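Local coordinates for protein laccase (Botrytis aclada, PDB 3SQR) that oxidises phenolic substrates such as hydroquinones with molecular oxygen as a multicopper oxidase, and probably serves in lignin degradation and detoxification of lignin-derived products, at residues V112-E117 with I147-T152; Y70-E75 with M89-T94; G120-W125 with G138-T143. All coordinates share one frame; numbering follows the deposited sequence.

Interaction 1. Residues V112-E117 with I147-T152; sequences VTNNLE and IAPGDT. With NAG (2-acetamido-2-deoxy-beta-D-glucopyranose), chain H.
Asn114 meets the 147-152 turn with its backbone and its side-chain amide at once, making three of the four hydrogen bonds across the contact. Its N donates to Asp151 O at 2.8 Å, and its O accepts from Gly150 N. With CG anti to the backbone N (chi1 -177°), the amide group is carried over to the start of the turn, where ND2 donates to Ile147 O at 2.9 Å; that oxygen lies near the amide plane of Asn114. The other ND2 partner is Asn119 O. The second amide atom, OD1, turns back to accept from Leu116 N at 2.9 Å, an Asx turn within 114-116. Both ends of the amide are therefore engaged, which fixes its rotation.

The opposing segment is a type II turn from Ala148 to Asp151, closed by Asp151 N to Ala148 O, with Gly150 at positive phi. The ring of Pro149 rests against the backbone of 112-117, CB lying 3.1 Å from Leu116 O and CG near Glu117 O. At the far end Thr113 and Thr152 form an antiparallel non-hydrogen-bonded pair whose hydroxyls join, OG1 to OG1, at 2.6 Å. Val112 CG1 and Ile147 CD1 touch at 4.0 Å, their side chains crossing at about a right angle. A weak hydrogen bond runs from Glu117 N to O7 of an N-acetylglucosamine.

Strand 107-114 is thus paired with the start of strand 152-158 on one flank and strand 67-79 on the other, while helix 551-567 packs on Ala148 and Pro149 through Trp564 and Tyr567.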
loop_
_atom_site.group_PDB
_atom_site.type_symbol
_atom_site.label_atom_id
_atom_site.label_comp_id
_atom_site.label_asym_id
_atom_site.label_seq_id
_atom_site.Cartn_x
_atom_site.Cartn_y
_atom_site.Cartn_z
ATOM N N VAL A 112 13.094 6.786 13.154
ATOM C CA VAL A 112 11.894 7.561 12.907
ATOM C C VAL A 112 11.607 8.376 14.134
ATOM O O VAL A 112 11.216 7.831 15.176
ATOM C CB VAL A 112 10.676 6.727 12.569
ATOM C CG1 VAL A 112 9.473 7.614 12.342
ATOM C CG2 VAL A 112 10.969 5.908 11.228
ATOM N N THR A 113 11.710 9.682 13.968
ATOM C CA THR A 113 11.388 10.618 15.073
ATOM C C THR A 113 10.085 11.289 14.802
ATOM O O THR A 113 9.850 11.828 13.700
ATOM C CB THR A 113 12.495 11.686 15.217
ATOM O OG1 THR A 113 13.784 11.059 15.467
ATOM C CG2 THR A 113 12.106 12.705 16.343
ATOM N N ASN A 114 9.178 11.207 15.777
ATOM C CA ASN A 114 7.896 11.842 15.663
ATOM C C ASN A 114 8.005 13.275 16.082
ATOM O O ASN A 114 7.982 13.577 17.255
ATOM C CB ASN A 114 6.799 11.167 16.526
ATOM C CG ASN A 114 5.484 11.774 16.343
ATOM O OD1 ASN A 114 5.303 12.683 15.509
ATOM N ND2 ASN A 114 4.458 11.229 17.072
ATOM N N ASN A 115 8.026 14.163 15.115
ATOM C CA ASN A 115 8.011 15.602 15.388
ATOM C C ASN A 115 6.668 16.294 15.184
ATOM O O ASN A 115 6.611 17.527 15.013
ATOM C CB ASN A 115 9.138 16.290 14.626
ATOM C CG ASN A 115 10.478 15.942 15.187
ATOM O OD1 ASN A 115 10.713 16.036 16.426
ATOM N ND2 ASN A 115 11.371 15.447 14.309
ATOM N N LEU A 116 5.585 15.519 15.211
ATOM C CA LEU A 116 4.262 16.061 15.301
ATOM C C LEU A 116 4.056 16.377 16.784
ATOM O O LEU A 116 4.690 15.742 17.640
ATOM C CB LEU A 116 3.216 15.044 14.868
ATOM C CG LEU A 116 3.404 14.566 13.415
ATOM C CD1 LEU A 116 2.381 13.387 13.285
ATOM C CD2 LEU A 116 3.235 15.689 12.385
ATOM N N GLU A 117 3.212 17.361 17.051
ATOM C CA GLU A 117 2.897 17.680 18.434
ATOM C C GLU A 117 1.700 16.908 18.994
ATOM O O GLU A 117 1.674 16.616 20.185
ATOM C CB GLU A 117 2.614 19.181 18.549
ATOM C CG GLU A 117 3.862 20.039 18.430
ATOM C CD GLU A 117 3.746 21.313 19.253
ATOM O OE1 GLU A 117 2.695 22.017 19.147
ATOM O OE2 GLU A 117 4.693 21.568 20.044
ATOM N N ILE A 147 4.537 5.810 18.396
ATOM C CA ILE A 147 5.674 6.657 18.749
ATOM C C ILE A 147 5.125 8.008 19.232
ATOM O O ILE A 147 4.427 8.749 18.492
ATOM C CB ILE A 147 6.594 6.956 17.539
ATOM C CG1 ILE A 147 7.020 5.642 16.870
ATOM C CG2 ILE A 147 7.845 7.769 18.005
ATOM C CD1 ILE A 147 7.686 5.816 15.423
ATOM N N ALA A 148 5.374 8.332 20.493
ATOM C CA ALA A 148 4.847 9.558 21.000
ATOM C C ALA A 148 5.556 10.773 20.378
ATOM O O ALA A 148 6.702 10.659 19.995
ATOM C CB ALA A 148 5.031 9.590 22.568
ATOM N N PRO A 149 4.894 11.928 20.333
ATOM C CA PRO A 149 5.530 13.186 19.980
ATOM C C PRO A 149 6.851 13.362 20.696
ATOM O O PRO A 149 6.976 13.175 21.946
ATOM C CB PRO A 149 4.480 14.231 20.367
ATOM C CG PRO A 149 3.221 13.577 20.037
ATOM C CD PRO A 149 3.465 12.146 20.546
ATOM N N GLY A 150 7.867 13.622 19.883
ATOM C CA GLY A 150 9.242 13.824 20.362
ATOM C C GLY A 150 10.029 12.554 20.579
ATOM O O GLY A 150 11.224 12.636 20.794
ATOM N N ASP A 151 9.401 11.356 20.524
ATOM C CA ASP A 151 10.126 10.156 20.673
ATOM C C ASP A 151 10.651 9.694 19.277
ATOM O O ASP A 151 10.175 10.156 18.230
ATOM C CB ASP A 151 9.247 9.097 21.291
ATOM C CG ASP A 151 10.020 7.950 21.850
ATOM O OD1 ASP A 151 11.253 8.061 22.008
ATOM O OD2 ASP A 151 9.390 6.900 22.167
ATOM N N THR A 152 11.590 8.775 19.336
ATOM C CA THR A 152 12.200 8.105 18.205
ATOM C C THR A 152 12.082 6.591 18.345
ATOM O O THR A 152 12.307 6.033 19.437
ATOM C CB THR A 152 13.670 8.532 18.021
ATOM O OG1 THR A 152 13.695 9.957 17.824
ATOM C CG2 THR A 152 14.324 7.766 16.795
HETATM C C1 NAG H . -0.032 20.354 13.039
HETATM C C2 NAG H . -0.717 19.902 14.295
HETATM C C3 NAG H . -2.067 20.571 14.393
HETATM C C4 NAG H . -1.958 22.093 14.316
HETATM C C5 NAG H . -1.175 22.410 13.055
HETATM C C6 NAG H . -0.998 23.928 12.929
HETATM C C7 NAG H . -0.346 17.566 14.769
HETATM C C8 NAG H . -0.813 16.185 14.447
HETATM N N2 NAG H . -0.995 18.487 14.166
HETATM O O3 NAG H . -2.678 20.145 15.576
HETATM O O4 NAG H . -3.267 22.630 14.197
HETATM O O5 NAG H . 0.095 21.775 13.145
HETATM O O6 NAG H . -0.182 24.353 14.000
HETATM O O7 NAG H . 0.579 17.761 15.534
#

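Interaction 2. Residues Y70-E75 with M89-T94; sequences YWLSVE and MTFNGT. With NAG (2-acetamido-2-deoxy-beta-D-glucopyranose), chain G; MAN (alpha-D-mannopyranose), chain C.
Ser73 and Asn92 meet where the regular strand pairing ends, and a side-chain oxygen takes over the part of a backbone carbonyl. Asn92 OD1 accepts from Ser73 N at 2.8 Å in an almost straight bond (176°), while Asn92 N returns a bond to Ser73 O. The other end of the same amide, ND2, is bonded covalently to C1 of an N-acetylglucosamine, so this N-glycosylated asparagine is held on both branches. That sugar also touches strand 67-79: its N2 donates to Trp71 O at 2.7 Å, and its C5 and C6 lie against Ser73 CB.

Further along, Glu75 and Thr90 form an antiparallel hydrogen-bonded pair, Glu75 N giving to Thr90 O at 2.6 Å and Thr90 N to Glu75 O. Ser73 OG, anti to its own backbone N (chi1 165°), donates to Glu75 OE2 at 2.6 Å on the anti side of the carboxylate, and Asn115 ND2 also bonds this hydroxyl. Thr90 OG1 has Ser77 OG as its main partner and also receives a weak hydrogen bond from Gly93 N, a residue of the type I' turn from Phe91 to Thr94.

The reverse face is apolar. Val74 CG2 lies 3.8 Å from Phe91 CE1, the two side chains side by side and pointing the same way, and Leu72 CD1 reaches Phe91 CD1 obliquely at 4.1 Å.

These segments belong to the beta hairpin of strands 67-79 and 86-91; the second is an outermost strand of its sheet, the first has strand 107-114 on its other flank, and Phe91 meets Tyr167 of strand 163-169.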
loop_
_atom_site.group_PDB
_atom_site.type_symbol
_atom_site.label_atom_id
_atom_site.label_comp_id
_atom_site.label_asym_id
_atom_site.label_seq_id
_atom_site.Cartn_x
_atom_site.Cartn_y
_atom_site.Cartn_z
ATOM N N TYR A 70 18.976 5.373 7.802
ATOM C CA TYR A 70 18.172 6.511 7.421
ATOM C C TYR A 70 17.659 7.184 8.665
ATOM O O TYR A 70 17.385 6.530 9.663
ATOM C CB TYR A 70 16.983 6.091 6.522
ATOM C CG TYR A 70 17.318 5.704 5.131
ATOM C CD1 TYR A 70 17.312 6.643 4.102
ATOM C CD2 TYR A 70 17.612 4.407 4.822
ATOM C CE1 TYR A 70 17.612 6.259 2.781
ATOM C CE2 TYR A 70 17.912 4.031 3.552
ATOM C CZ TYR A 70 17.923 4.940 2.538
ATOM O OH TYR A 70 18.236 4.501 1.288
ATOM N N TRP A 71 17.499 8.508 8.619
ATOM C CA TRP A 71 16.879 9.256 9.677
ATOM C C TRP A 71 15.654 9.915 9.088
ATOM O O TRP A 71 15.761 10.616 8.104
ATOM C CB TRP A 71 17.847 10.309 10.280
ATOM C CG TRP A 71 18.830 9.772 11.219
ATOM C CD1 TRP A 71 18.718 9.706 12.597
ATOM C CD2 TRP A 71 20.081 9.203 10.885
ATOM N NE1 TRP A 71 19.845 9.102 13.133
ATOM C CE2 TRP A 71 20.696 8.798 12.096
ATOM C CE3 TRP A 71 20.755 8.986 9.672
ATOM C CZ2 TRP A 71 21.910 8.179 12.111
ATOM C CZ3 TRP A 71 21.980 8.402 9.701
ATOM C CH2 TRP A 71 22.554 8.016 10.908
ATOM N N LEU A 72 14.491 9.664 9.647
ATOM C CA LEU A 72 13.272 10.287 9.127
ATOM C C LEU A 72 12.647 11.043 10.240
ATOM O O LEU A 72 12.557 10.575 11.375
ATOM C CB LEU A 72 12.250 9.259 8.616
ATOM C CG LEU A 72 12.662 8.411 7.407
ATOM C CD1 LEU A 72 11.620 7.373 7.013
ATOM C CD2 LEU A 72 12.963 9.346 6.273
ATOM N N SER A 73 12.146 12.196 9.880
ATOM C CA SER A 73 11.410 13.009 10.809
ATOM C C SER A 73 9.988 13.163 10.315
ATOM O O SER A 73 9.723 13.633 9.207
ATOM C CB SER A 73 12.114 14.358 10.968
ATOM O OG SER A 73 11.260 15.297 11.588
ATOM N N VAL A 74 9.047 12.773 11.167
ATOM C CA VAL A 74 7.650 12.940 10.883
ATOM C C VAL A 74 7.262 14.336 11.273
ATOM O O VAL A 74 7.364 14.705 12.441
ATOM C CB VAL A 74 6.779 11.919 11.599
ATOM C CG1 VAL A 74 5.294 12.214 11.400
ATOM C CG2 VAL A 74 7.180 10.528 11.096
ATOM N N GLU A 75 6.863 15.093 10.280
ATOM C CA GLU A 75 6.674 16.530 10.454
ATOM C C GLU A 75 5.338 17.065 10.095
ATOM O O GLU A 75 4.590 16.546 9.298
ATOM C CB GLU A 75 7.729 17.283 9.640
ATOM C CG GLU A 75 9.100 16.750 9.900
ATOM C CD GLU A 75 10.220 17.674 9.550
ATOM O OE1 GLU A 75 10.137 18.430 8.551
ATOM O OE2 GLU A 75 11.206 17.613 10.309
ATOM N N MET A 89 1.211 16.197 6.795
ATOM C CA MET A 89 2.029 15.406 7.651
ATOM C C MET A 89 2.971 14.619 6.784
ATOM O O MET A 89 2.532 13.812 5.939
ATOM C CB MET A 89 1.190 14.466 8.494
ATOM C CG MET A 89 0.162 15.205 9.248
ATOM S SD MET A 89 -0.653 14.205 10.501
ATOM C CE MET A 89 -1.908 15.376 11.100
ATOM N N THR A 90 4.256 14.893 6.977
ATOM C CA THR A 90 5.260 14.461 6.049
ATOM C C THR A 90 6.412 13.751 6.734
ATOM O O THR A 90 6.713 13.976 7.882
ATOM C CB THR A 90 5.836 15.646 5.257
ATOM O OG1 THR A 90 6.635 16.501 6.087
ATOM C CG2 THR A 90 4.736 16.464 4.608
ATOM N N PHE A 91 7.158 12.995 5.936
ATOM C CA PHE A 91 8.496 12.636 6.266
ATOM C C PHE A 91 9.379 13.724 5.672
ATOM O O PHE A 91 9.490 13.901 4.428
ATOM C CB PHE A 91 8.866 11.323 5.614
ATOM C CG PHE A 91 8.036 10.170 6.091
ATOM C CD1 PHE A 91 8.273 9.660 7.348
ATOM C CD2 PHE A 91 7.029 9.633 5.303
ATOM C CE1 PHE A 91 7.569 8.575 7.822
ATOM C CE2 PHE A 91 6.295 8.524 5.770
ATOM C CZ PHE A 91 6.567 8.025 7.019
ATOM N N ASN A 92 10.021 14.469 6.539
ATOM C CA ASN A 92 11.097 15.362 6.088
ATOM C C ASN A 92 10.651 16.445 5.163
ATOM O O ASN A 92 11.396 16.892 4.292
ATOM C CB ASN A 92 12.240 14.516 5.484
ATOM C CG ASN A 92 13.062 13.955 6.545
ATOM O OD1 ASN A 92 12.629 13.028 7.244
ATOM N ND2 ASN A 92 14.243 14.510 6.748
ATOM N N GLY A 93 9.408 16.840 5.323
ATOM C CA GLY A 93 8.907 18.062 4.726
ATOM C C GLY A 93 8.564 18.009 3.257
ATOM O O GLY A 93 8.367 19.024 2.635
ATOM N N THR A 94 8.472 16.813 2.679
ATOM C CA THR A 94 8.092 16.680 1.297
ATOM C C THR A 94 6.987 15.627 1.172
ATOM O O THR A 94 6.895 14.744 2.004
ATOM C CB THR A 94 9.216 16.238 0.397
ATOM O OG1 THR A 94 9.750 14.957 0.818
ATOM C CG2 THR A 94 10.333 17.328 0.308
HETATM C C1 NAG G . 15.108 14.139 7.845
HETATM C C2 NAG G . 16.579 13.925 7.578
HETATM C C3 NAG G . 17.327 13.670 8.861
HETATM C C4 NAG G . 17.091 14.824 9.790
HETATM C C5 NAG G . 15.616 15.008 10.011
HETATM C C6 NAG G . 15.300 16.179 10.943
HETATM C C7 NAG G . 16.768 12.817 5.403
HETATM C C8 NAG G . 16.799 11.470 4.734
HETATM N N2 NAG G . 16.676 12.739 6.742
HETATM O O3 NAG G . 18.668 13.624 8.553
HETATM O O4 NAG G . 17.703 14.531 10.992
HETATM O O5 NAG G . 14.954 15.246 8.764
HETATM O O6 NAG G . 15.811 17.385 10.324
HETATM O O7 NAG G . 16.810 13.859 4.749
HETATM C C1 MAN C . 23.367 8.502 3.743
HETATM C C2 MAN C . 23.935 8.163 5.138
HETATM C C3 MAN C . 24.506 6.732 5.126
HETATM C C4 MAN C . 23.414 5.750 4.699
HETATM C C5 MAN C . 22.842 6.167 3.339
HETATM C C6 MAN C . 21.595 5.342 2.990
HETATM O O2 MAN C . 22.967 8.376 6.165
HETATM O O3 MAN C . 25.049 6.358 6.371
HETATM O O4 MAN C . 23.785 4.365 4.860
HETATM O O5 MAN C . 22.415 7.533 3.343
HETATM O O6 MAN C . 21.059 5.742 1.727
#

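Interaction 3. Residues G120-W125 with G138-T143; sequences GTSIHW and GVPGVT
Ser122 and Gly138 supply the one hydrogen bond between these segments. Ser122 OG, placed anti to its backbone N (chi1 -173°), donates to Gly138 O at 2.7 Å. The hydroxyl approaches from well above the carbonyl plane, 70° out of it, with a C=O...donor angle of only 102°. OG therefore sits over the carbonyl group, 3.1 Å from Gly138 C.

Van der Waals packing adds to this. The ring of Pro140 lies against Ser122, its CB, CG and CD each about 3.7 Å from Ser122 CB. Next to it the backbones come close: Gly138 CA approaches Ile123 O at 3.1 Å in a CA-H...O contact. Gly138, at positive phi and with no side chain, lets its CA come this near to the oxygen.

The strand involved, 123-125, is an edge strand of the second sheet of the first cupredoxin-like domain, and it carries His124, in the His-X-His pattern of multicopper oxidases. His124 is probably a ligand of the type 2 copper, as in related enzymes. Its CB lies near Gly138 O, and the end of the side chain leads away from 138-143. Asp137 O, just before that loop, accepts from ND1 and is thus a second-shell partner that orients the ring; His468 stacks on it.

Hydrogen bonds inside the loop hold its shape. Val139 N donates to Thr143 OG1 at 3.0 Å, and Val139 O accepts from both Val142 N and Thr143 N. Val139 also packs on Leu523 of strand 520-526, and Val142 makes backbone bonds to Thr420.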
loop_
_atom_site.group_PDB
_atom_site.type_symbol
_atom_site.label_atom_id
_atom_site.label_comp_id
_atom_site.label_asym_id
_atom_site.label_seq_id
_atom_site.Cartn_x
_atom_site.Cartn_y
_atom_site.Cartn_z
ATOM N N GLY A 120 0.438 10.560 17.916
ATOM C CA GLY A 120 1.401 9.484 17.788
ATOM C C GLY A 120 1.643 9.252 16.283
ATOM O O GLY A 120 0.974 9.805 15.454
ATOM N N THR A 121 2.543 8.335 15.995
ATOM C CA THR A 121 2.702 7.880 14.615
ATOM C C THR A 121 3.327 6.481 14.671
ATOM O O THR A 121 3.823 6.025 15.658
ATOM C CB THR A 121 3.513 8.850 13.793
ATOM O OG1 THR A 121 3.319 8.560 12.379
ATOM C CG2 THR A 121 5.027 8.778 14.130
ATOM N N SER A 122 3.381 5.812 13.533
ATOM C CA SER A 122 3.831 4.451 13.487
ATOM C C SER A 122 3.982 4.178 12.019
ATOM O O SER A 122 3.016 4.371 11.302
ATOM C CB SER A 122 2.738 3.529 13.982
ATOM O OG SER A 122 3.282 2.244 14.073
ATOM N N ILE A 123 5.150 3.722 11.592
ATOM C CA ILE A 123 5.456 3.664 10.161
ATOM C C ILE A 123 5.545 2.243 9.728
ATOM O O ILE A 123 6.342 1.474 10.279
ATOM C CB ILE A 123 6.769 4.357 9.841
ATOM C CG1 ILE A 123 6.809 5.739 10.448
ATOM C CG2 ILE A 123 7.021 4.414 8.259
ATOM C CD1 ILE A 123 5.660 6.670 10.200
ATOM N N HIS A 124 4.747 1.921 8.707
ATOM C CA HIS A 124 4.676 0.622 8.099
ATOM C C HIS A 124 5.419 0.626 6.723
ATOM O O HIS A 124 5.392 1.552 5.971
ATOM C CB HIS A 124 3.225 0.195 7.921
ATOM C CG HIS A 124 3.051 -1.028 7.088
ATOM N ND1 HIS A 124 3.507 -2.267 7.493
ATOM C CD2 HIS A 124 2.401 -1.226 5.913
ATOM C CE1 HIS A 124 3.236 -3.156 6.545
ATOM N NE2 HIS A 124 2.541 -2.557 5.590
ATOM N N TRP A 125 6.065 -0.483 6.477
ATOM C CA TRP A 125 6.914 -0.693 5.275
ATOM C C TRP A 125 6.086 -1.656 4.444
ATOM O O TRP A 125 5.999 -2.857 4.739
ATOM C CB TRP A 125 8.295 -1.219 5.720
ATOM C CG TRP A 125 8.734 -0.524 6.973
ATOM C CD1 TRP A 125 8.530 -0.952 8.282
ATOM C CD2 TRP A 125 9.329 0.762 7.072
ATOM N NE1 TRP A 125 8.964 0.003 9.134
ATOM C CE2 TRP A 125 9.407 1.080 8.430
ATOM C CE3 TRP A 125 9.712 1.740 6.122
ATOM C CZ2 TRP A 125 9.858 2.279 8.874
ATOM C CZ3 TRP A 125 10.165 2.958 6.565
ATOM C CH2 TRP A 125 10.262 3.226 7.947
ATOM N N GLY A 138 5.247 -1.790 12.068
ATOM C CA GLY A 138 4.713 -0.438 12.171
ATOM C C GLY A 138 3.223 -0.306 12.234
ATOM O O GLY A 138 2.708 0.756 11.947
ATOM N N VAL A 139 2.506 -1.308 12.805
ATOM C CA VAL A 139 1.088 -1.199 12.940
ATOM C C VAL A 139 0.816 -0.840 14.405
ATOM O O VAL A 139 0.991 -1.726 15.226
ATOM C CB VAL A 139 0.344 -2.443 12.641
ATOM C CG1 VAL A 139 -1.160 -2.262 12.755
ATOM C CG2 VAL A 139 0.704 -2.882 11.116
ATOM N N PRO A 140 0.338 0.351 14.647
ATOM C CA PRO A 140 0.079 0.735 16.043
ATOM C C PRO A 140 -1.115 -0.030 16.546
ATOM O O PRO A 140 -2.115 -0.181 15.824
ATOM C CB PRO A 140 -0.186 2.237 15.932
ATOM C CG PRO A 140 -0.790 2.418 14.592
ATOM C CD PRO A 140 -0.209 1.342 13.712
ATOM N N GLY A 141 -1.032 -0.515 17.793
ATOM C CA GLY A 141 -2.071 -1.385 18.270
ATOM C C GLY A 141 -1.897 -2.839 17.954
ATOM O O GLY A 141 -2.623 -3.695 18.482
ATOM N N VAL A 142 -1.024 -3.164 16.991
ATOM C CA VAL A 142 -0.745 -4.561 16.691
ATOM C C VAL A 142 0.711 -4.917 16.957
ATOM O O VAL A 142 1.015 -5.850 17.734
ATOM C CB VAL A 142 -1.111 -4.901 15.235
ATOM C CG1 VAL A 142 -0.645 -6.376 14.894
ATOM C CG2 VAL A 142 -2.621 -4.599 14.906
ATOM N N THR A 143 1.665 -4.214 16.310
ATOM C CA THR A 143 3.105 -4.564 16.445
ATOM C C THR A 143 3.920 -3.596 17.284
ATOM O O THR A 143 5.100 -3.818 17.581
ATOM C CB THR A 143 3.764 -4.712 15.071
ATOM O OG1 THR A 143 3.735 -3.457 14.431
ATOM C CG2 THR A 143 3.039 -5.744 14.223
#

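Overall arrangement
All three contacts lie in the first cupredoxin-like domain. Interaction 2 comes first along the chain, closing before the other two open, and interaction 3 is nested inside the loop closed by interaction 1. Interactions 1 and 2 have centres about 10 Å apart and share one sheet through neighbouring strands 67-79 and 107-114; Asn115 N probably hydrogen-bonds to Val74 O between them. Interaction 3, about 13 Å from interaction 1 and 15 Å from interaction 2, belongs to the facing sheet. Ile123 packs against Val112, Val74 and Phe91, joining the sheets in a hydrophobic core. Glycans border interactions 1 and 2, whereas interaction 3 reaches the copper centre.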